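Local coordinates for SnoaL-like domain-containing protein (Xanthomonas campestris pv. campestris, PDB 3G8Z) that is of unknown function but adopts a cystatin-like fold of the SnoaL-like family, whose relatives include polyketide cyclases, at residues Ser28-Ile33 against Ile101-Ser106. Residues are numbered along the deposited sequence; the frame is centred on the assembly and turned at random.
Sequences SYITAI and ITLEFS
Ile-30, on the helix, and Ile-101, on the strand, meet tip to tip: CD1 of Ile-101 lies 4.0 Å from CG1 of Ile-30 and 4.1 Å from CD1 of Ile-30, so one methyl rests against the ethyl arm of the other residue. A second, looser touch joins CD1 of Ile-30 to CD2 of Leu-103 at 4.3 Å. The arm of Ile-30 therefore reaches two residues of the strand that point to the same face of the sheet, with Thr-102 between them turned to the other. With CG1 opposite the carbonyl carbon (chi1 -63°) and CD1 folded back toward CA (chi2 -69°), both atoms face Ile-101 CD1. The CA atoms of Ile-30 and Ile-101 remain 8.9 Å apart, so side chains alone bridge the gap, burying 113 Å² in total.

Further out, Ile-30 also packs on Ile-86 and Tyr-92 of strand 85-95, outermost within this chain, while Tyr-29 turns to Leu-41 and Ile-44 of helix 38-44 and to Ile-129. Backbone hydrogen bonds pair Ile-101 with Asp-120 and Leu-103 with Gly-118, tying the strand to its neighbour 112-125. Glycerol, probably from the crystallisation liquor, is hydrogen-bonded to Tyr-29 OH, and glycerol also lies near the side chain of Leu-103, consistent with a pocket between helix and sheet, as in the cone-shaped SnoaL-like fold.

With all three touching residues buried and no hydrogen bond crossing between the segments, helix 22-35 and strand 98-109 meet here through apolar branched side chains, an association dispersive and hydrophobic in character.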
ATOM      1  N   SER A  28      14.089  -7.137  -6.234  1.00 20.17           N
ATOM      2  CA  SER A  28      14.568  -8.495  -6.501  1.00 20.70           C
ATOM      3  C   SER A  28      13.399  -9.469  -6.496  1.00 21.68           C
ATOM      4  O   SER A  28      13.316 -10.385  -7.326  1.00 20.55           O
ATOM      5  CB  SER A  28      15.624  -8.893  -5.454  1.00 21.13           C
ATOM      6  OG  SER A  28      15.946 -10.261  -5.563  1.00 24.00           O
ATOM      7  N   TYR A  29      12.499  -9.257  -5.540  1.00 22.38           N
ATOM      8  CA  TYR A  29      11.286 -10.047  -5.399  1.00 23.54           C
ATOM      9  C   TYR A  29      10.397  -9.958  -6.646  1.00 23.55           C
ATOM     10  O   TYR A  29       9.959 -10.989  -7.180  1.00 23.77           O
ATOM     11  CB  TYR A  29      10.524  -9.582  -4.140  1.00 24.80           C
ATOM     12  CG  TYR A  29       9.131 -10.168  -4.005  1.00 27.12           C
ATOM     13  CD1 TYR A  29       8.950 -11.442  -3.484  1.00 28.39           C
ATOM     14  CD2 TYR A  29       8.013  -9.452  -4.404  1.00 28.37           C
ATOM     15  CE1 TYR A  29       7.690 -11.985  -3.358  1.00 29.09           C
ATOM     16  CE2 TYR A  29       6.746  -9.988  -4.289  1.00 28.95           C
ATOM     17  CZ  TYR A  29       6.604 -11.258  -3.757  1.00 28.35           C
ATOM     18  OH  TYR A  29       5.356 -11.816  -3.647  1.00 32.34           O
ATOM     19  N   ILE A  30      10.113  -8.732  -7.097  1.00 23.10           N
ATOM     20  CA  ILE A  30       9.297  -8.522  -8.290  1.00 23.12           C
ATOM     21  C   ILE A  30       9.977  -9.075  -9.544  1.00 22.64           C
ATOM     22  O   ILE A  30       9.341  -9.756 -10.343  1.00 22.71           O
ATOM     23  CB  ILE A  30       8.942  -7.039  -8.500  1.00 23.61           C
ATOM     24  CG1 ILE A  30       8.093  -6.516  -7.329  1.00 24.05           C
ATOM     25  CG2 ILE A  30       8.203  -6.832  -9.843  1.00 23.46           C
ATOM     26  CD1 ILE A  30       6.674  -7.094  -7.269  1.00 23.01           C
ATOM     27  N   THR A  31      11.263  -8.823  -9.722  1.00 22.37           N
ATOM     28  CA  THR A  31      11.956  -9.380 -10.874  1.00 22.77           C
ATOM     29  C   THR A  31      11.855 -10.915 -10.885  1.00 22.88           C
ATOM     30  O   THR A  31      11.669 -11.541 -11.939  1.00 22.75           O
ATOM     31  CB  THR A  31      13.407  -8.956 -10.864  1.00 23.20           C
ATOM     32  OG1 THR A  31      13.459  -7.539 -11.036  1.00 22.48           O
ATOM     33  CG2 THR A  31      14.217  -9.667 -11.959  1.00 23.38           C
ATOM     34  N   ALA A  32      11.957 -11.521  -9.713  1.00 22.73           N
ATOM     35  CA  ALA A  32      11.956 -12.980  -9.629  1.00 23.34           C
ATOM     36  C   ALA A  32      10.572 -13.549  -9.959  1.00 23.51           C
ATOM     37  O   ALA A  32      10.445 -14.547 -10.687  1.00 23.53           O
ATOM     38  CB  ALA A  32      12.454 -13.438  -8.256  1.00 22.66           C
ATOM     39  N   ILE A  33       9.533 -12.898  -9.472  1.00 23.94           N
ATOM     40  CA  ILE A  33       8.159 -13.256  -9.877  1.00 24.41           C
ATOM     41  C   ILE A  33       8.031 -13.121 -11.390  1.00 24.84           C
ATOM     42  O   ILE A  33       7.591 -14.049 -12.073  1.00 25.27           O
ATOM     43  CB  ILE A  33       7.122 -12.385  -9.173  1.00 24.74           C
ATOM     44  CG1 ILE A  33       7.048 -12.763  -7.695  1.00 24.98           C
ATOM     45  CG2 ILE A  33       5.736 -12.529  -9.803  1.00 25.30           C
ATOM     46  CD1 ILE A  33       6.294 -11.779  -6.919  1.00 29.00           C
ATOM     47  N   ILE A 101       4.555  -1.536  -3.544  1.00 21.03           N
ATOM     48  CA  ILE A 101       4.821  -1.591  -4.960  1.00 20.21           C
ATOM     49  C   ILE A 101       3.499  -1.477  -5.673  1.00 20.59           C
ATOM     50  O   ILE A 101       2.645  -2.340  -5.518  1.00 21.18           O
ATOM     51  CB  ILE A 101       5.500  -2.906  -5.379  1.00 20.43           C
ATOM     52  CG1 ILE A 101       6.667  -3.208  -4.422  1.00 22.64           C
ATOM     53  CG2 ILE A 101       5.956  -2.796  -6.860  1.00 17.95           C
ATOM     54  CD1 ILE A 101       6.830  -4.655  -4.037  1.00 23.29           C
ATOM     55  N   THR A 102       3.343  -0.416  -6.467  1.00 19.95           N
ATOM     56  CA  THR A 102       2.188  -0.229  -7.297  1.00 20.45           C
ATOM     57  C   THR A 102       2.472  -0.948  -8.598  1.00 21.03           C
ATOM     58  O   THR A 102       3.594  -0.899  -9.112  1.00 20.89           O
ATOM     59  CB  THR A 102       1.888   1.275  -7.569  1.00 20.58           C
ATOM     60  OG1 THR A 102       3.095   1.932  -7.962  1.00 20.26           O
ATOM     61  CG2 THR A 102       1.359   1.935  -6.306  1.00 21.56           C
ATOM     62  N   LEU A 103       1.456  -1.608  -9.128  1.00 21.59           N
ATOM     63  CA  LEU A 103       1.663  -2.499 -10.235  1.00 21.94           C
ATOM     64  C   LEU A 103       0.391  -2.807 -10.979  1.00 22.63           C
ATOM     65  O   LEU A 103      -0.712  -2.354 -10.619  1.00 21.13           O
ATOM     66  CB  LEU A 103       2.359  -3.779  -9.751  1.00 22.36           C
ATOM     67  CG  LEU A 103       1.762  -4.487  -8.552  1.00 22.26           C
ATOM     68  CD1 LEU A 103       0.491  -5.217  -8.999  1.00 23.71           C
ATOM     69  CD2 LEU A 103       2.794  -5.430  -7.882  1.00 21.42           C
ATOM     70  N   GLU A 104       0.572  -3.523 -12.075  1.00 23.62           N
ATOM     71  CA  GLU A 104      -0.518  -4.072 -12.844  1.00 24.80           C
ATOM     72  C   GLU A 104      -0.356  -5.574 -12.885  1.00 24.99           C
ATOM     73  O   GLU A 104       0.754  -6.091 -13.075  1.00 24.41           O
ATOM     74  CB  GLU A 104      -0.496  -3.539 -14.276  1.00 24.94           C
ATOM     75  CG  GLU A 104      -1.687  -3.997 -15.097  1.00 26.81           C
ATOM     76  CD  GLU A 104      -1.499  -3.806 -16.581  1.00 29.59           C
ATOM     77  OE1 GLU A 104      -0.532  -4.387 -17.159  1.00 33.68           O
ATOM     78  OE2 GLU A 104      -2.340  -3.086 -17.167  1.00 35.48           O
ATOM     79  N   PHE A 105      -1.448  -6.301 -12.698  1.00 24.89           N
ATOM     80  CA  PHE A 105      -1.349  -7.714 -12.933  1.00 26.05           C
ATOM     81  C   PHE A 105      -2.385  -8.179 -13.928  1.00 25.50           C
ATOM     82  O   PHE A 105      -3.378  -7.492 -14.183  1.00 24.20           O
ATOM     83  CB  PHE A 105      -1.326  -8.504 -11.627  1.00 28.46           C
ATOM     84  CG  PHE A 105      -2.529  -8.344 -10.799  1.00 29.31           C
ATOM     85  CD1 PHE A 105      -3.606  -9.180 -10.973  1.00 32.35           C
ATOM     86  CD2 PHE A 105      -2.577  -7.374  -9.802  1.00 31.99           C
ATOM     87  CE1 PHE A 105      -4.752  -9.049 -10.180  1.00 33.10           C
ATOM     88  CE2 PHE A 105      -3.704  -7.222  -9.017  1.00 32.05           C
ATOM     89  CZ  PHE A 105      -4.808  -8.059  -9.202  1.00 33.23           C
ATOM     90  N   SER A 106      -2.089  -9.315 -14.550  1.00 24.81           N
ATOM     91  CA  SER A 106      -2.899  -9.832 -15.615  1.00 23.92           C
ATOM     92  C   SER A 106      -2.836 -11.355 -15.629  1.00 23.13           C
ATOM     93  O   SER A 106      -2.088 -11.981 -14.885  1.00 21.59           O
ATOM     94  CB  SER A 106      -2.398  -9.262 -16.942  1.00 25.39           C
ATOM     95  OG  SER A 106      -1.055  -9.630 -17.117  1.00 28.00           O
TER